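Local coordinates for peroxisomal catalase A (Saccharomyces cerevisiae, PDB 1A4E), which breaks down hydrogen peroxide to water and oxygen with a heme cofactor, probably protecting the cell from peroxide made by peroxisomal oxidases, at residues B[78-83]-B[122-127]. Residues are numbered along the deposited sequence; the frame is centred on the assembly and turned at random.
Sequences SAMFSK and GNLDWV. With HEM (protoporphyrin IX containing Fe), chain I.
The carbonyl O of A79, just ahead of the M80 and F81 side chains that reach L124 and W126, takes three donors: S82 N, K86 NZ and S82 OG. The hydroxyl bond, 2.9 Å from S82 OG to A79 O, lies in the carbonyl plane on a lone pair, at 140° to C=O. With F81 N bonded to S78 O at 3.0 Å, these links tie up a single 3-10 turn. It sits in the loop between strands 59-68 and 87-95 and packs on strand 122-129 of the antiparallel barrel of the catalase fold. No hydrogen bond joins the two segments; the contact is buried and apolar. M80 is extended at chi2 (177°), which carries SD to 3.6 Å from L124 CD1, with the two side chains crossing at about a right angle; the bend at chi3 turns only the terminal CE. M80 CG covers the middle of one face of the F81 ring, 3.9 Å from its plane. F81 and W126 reach toward each other: F81 CZ comes 4.0 Å from W126 CZ2, an atom that sits at the phenyl edge, close to the plane of that ring. The neighbouring strand 112-119 continues this apolar packing, its F117 touching M80 and L124 and meeting W126 edge-to-face. L124 and W126, two residues apart, serve the turn, whereas D125 is salt-bridged to K116 and V127 belongs to the heme pocket. With CG1 anti to the backbone N (chi1 -168°), V127 lays that methyl over the macrocycle face, 3.6 Å from heme C2D.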
# COMPACT_ATOMS: atom_id res chain seq x y z
N SER B 78 29.08 -8.07 23.78
CA SER B 78 28.77 -7.18 22.66
C SER B 78 29.83 -6.10 22.48
O SER B 78 30.31 -5.52 23.46
CB SER B 78 27.44 -6.47 22.87
OG SER B 78 26.41 -7.43 23.04
N ALA B 79 30.19 -5.84 21.23
CA ALA B 79 31.22 -4.87 20.89
C ALA B 79 30.98 -3.45 21.40
O ALA B 79 31.95 -2.77 21.74
CB ALA B 79 31.40 -4.78 19.39
N MET B 80 29.73 -3.00 21.53
CA MET B 80 29.47 -1.66 22.03
C MET B 80 29.91 -1.48 23.47
O MET B 80 30.16 -0.35 23.90
CB MET B 80 27.98 -1.34 21.90
CG MET B 80 27.02 -2.13 22.76
SD MET B 80 25.31 -1.59 22.57
CE MET B 80 25.33 0.03 23.27
N PHE B 81 30.06 -2.58 24.21
CA PHE B 81 30.50 -2.56 25.60
C PHE B 81 31.98 -2.91 25.76
O PHE B 81 32.48 -2.84 26.87
CB PHE B 81 29.69 -3.55 26.44
CG PHE B 81 28.19 -3.31 26.50
CD1 PHE B 81 27.69 -2.04 26.79
CD2 PHE B 81 27.33 -4.37 26.28
CE1 PHE B 81 26.30 -1.85 26.88
CE2 PHE B 81 25.95 -4.17 26.37
CZ PHE B 81 25.44 -2.91 26.67
N SER B 82 32.73 -3.23 24.70
CA SER B 82 34.09 -3.74 24.83
C SER B 82 35.19 -2.91 25.47
O SER B 82 36.13 -3.50 25.99
CB SER B 82 34.59 -4.19 23.47
OG SER B 82 34.67 -3.11 22.56
N LYS B 83 35.14 -1.57 25.45
CA LYS B 83 36.18 -0.74 26.06
C LYS B 83 35.52 0.41 26.81
O LYS B 83 34.46 0.89 26.41
CB LYS B 83 37.14 -0.08 25.06
CG LYS B 83 37.92 -0.93 24.05
CD LYS B 83 37.19 -1.01 22.69
CE LYS B 83 37.96 -1.78 21.61
NZ LYS B 83 37.30 -1.67 20.31
N GLY B 122 25.79 -4.14 13.94
CA GLY B 122 24.43 -3.83 13.55
C GLY B 122 23.72 -2.97 14.57
O GLY B 122 24.27 -2.58 15.59
N ASN B 123 22.47 -2.64 14.26
CA ASN B 123 21.68 -1.86 15.18
C ASN B 123 21.15 -2.68 16.34
O ASN B 123 20.94 -3.89 16.26
CB ASN B 123 20.55 -1.21 14.39
CG ASN B 123 21.04 -0.11 13.45
OD1 ASN B 123 22.21 0.29 13.48
ND2 ASN B 123 20.18 0.40 12.58
N LEU B 124 20.99 -1.99 17.47
CA LEU B 124 20.46 -2.59 18.68
C LEU B 124 19.32 -1.69 19.13
O LEU B 124 19.51 -0.49 19.29
CB LEU B 124 21.54 -2.63 19.75
CG LEU B 124 21.54 -3.50 21.02
CD1 LEU B 124 21.92 -2.58 22.15
CD2 LEU B 124 20.20 -4.17 21.33
N ASP B 125 18.12 -2.23 19.33
CA ASP B 125 17.03 -1.42 19.86
C ASP B 125 16.64 -1.86 21.26
O ASP B 125 16.34 -3.03 21.50
CB ASP B 125 15.81 -1.51 18.94
CG ASP B 125 15.99 -0.90 17.55
OD1 ASP B 125 16.80 0.01 17.38
OD2 ASP B 125 15.32 -1.34 16.63
N TRP B 126 16.73 -0.91 22.19
CA TRP B 126 16.25 -1.10 23.54
C TRP B 126 14.90 -0.38 23.59
O TRP B 126 14.77 0.82 23.84
CB TRP B 126 17.24 -0.50 24.57
CG TRP B 126 18.46 -1.35 24.92
CD1 TRP B 126 18.71 -2.58 24.36
CD2 TRP B 126 19.44 -0.98 25.81
NE1 TRP B 126 19.85 -2.99 24.87
CE2 TRP B 126 20.32 -2.07 25.73
CE3 TRP B 126 19.73 0.10 26.64
CZ2 TRP B 126 21.50 -2.10 26.49
CZ3 TRP B 126 20.90 0.07 27.40
CH2 TRP B 126 21.78 -1.01 27.32
N VAL B 127 13.87 -1.17 23.28
CA VAL B 127 12.50 -0.69 23.22
C VAL B 127 11.88 -0.89 24.60
O VAL B 127 11.27 -1.90 24.93
CB VAL B 127 11.74 -1.48 22.11
CG1 VAL B 127 10.41 -0.80 21.85
CG2 VAL B 127 12.52 -1.51 20.81
CHA HEM I . 5.49 0.28 20.14
CHB HEM I . 3.63 -4.14 20.00
CHC HEM I . 4.53 -4.64 24.67
CHD HEM I . 7.28 -0.70 24.51
C1A HEM I . 4.75 -0.82 19.74
C2A HEM I . 4.34 -1.06 18.37
C3A HEM I . 3.90 -2.34 18.31
C4A HEM I . 4.00 -2.87 19.64
CMA HEM I . 3.44 -3.12 17.08
CAA HEM I . 4.46 -0.08 17.21
CBA HEM I . 5.66 -0.47 16.37
CGA HEM I . 5.89 0.40 15.15
O1A HEM I . 4.98 0.66 14.38
O2A HEM I . 7.03 0.81 14.98
C1B HEM I . 3.74 -4.68 21.26
C2B HEM I . 3.23 -5.98 21.63
C3B HEM I . 3.38 -6.09 22.99
C4B HEM I . 4.02 -4.85 23.41
CMB HEM I . 2.63 -6.96 20.63
CAB HEM I . 3.03 -7.13 23.86
CBB HEM I . 2.63 -8.50 23.52
C1C HEM I . 5.39 -3.63 25.04
C2C HEM I . 6.15 -3.62 26.26
C3C HEM I . 6.98 -2.54 26.20
C4C HEM I . 6.71 -1.89 24.93
CMC HEM I . 6.04 -4.67 27.36
CAC HEM I . 7.95 -2.15 27.11
CBC HEM I . 9.06 -2.99 27.50
C1D HEM I . 7.01 -0.08 23.30
C2D HEM I . 7.60 1.18 22.89
C3D HEM I . 7.07 1.46 21.68
C4D HEM I . 6.18 0.38 21.34
CMD HEM I . 8.63 2.01 23.64
CAD HEM I . 7.32 2.70 20.85
CBD HEM I . 8.49 2.60 19.90
CGD HEM I . 8.69 3.92 19.17
O1D HEM I . 8.94 4.92 19.82
O2D HEM I . 8.58 3.96 17.95
NA HEM I . 4.57 -1.95 20.51
NB HEM I . 4.24 -4.00 22.35
NC HEM I . 5.76 -2.59 24.20
ND HEM I . 6.15 -0.57 22.34
FE HEM I . 5.15 -2.25 22.36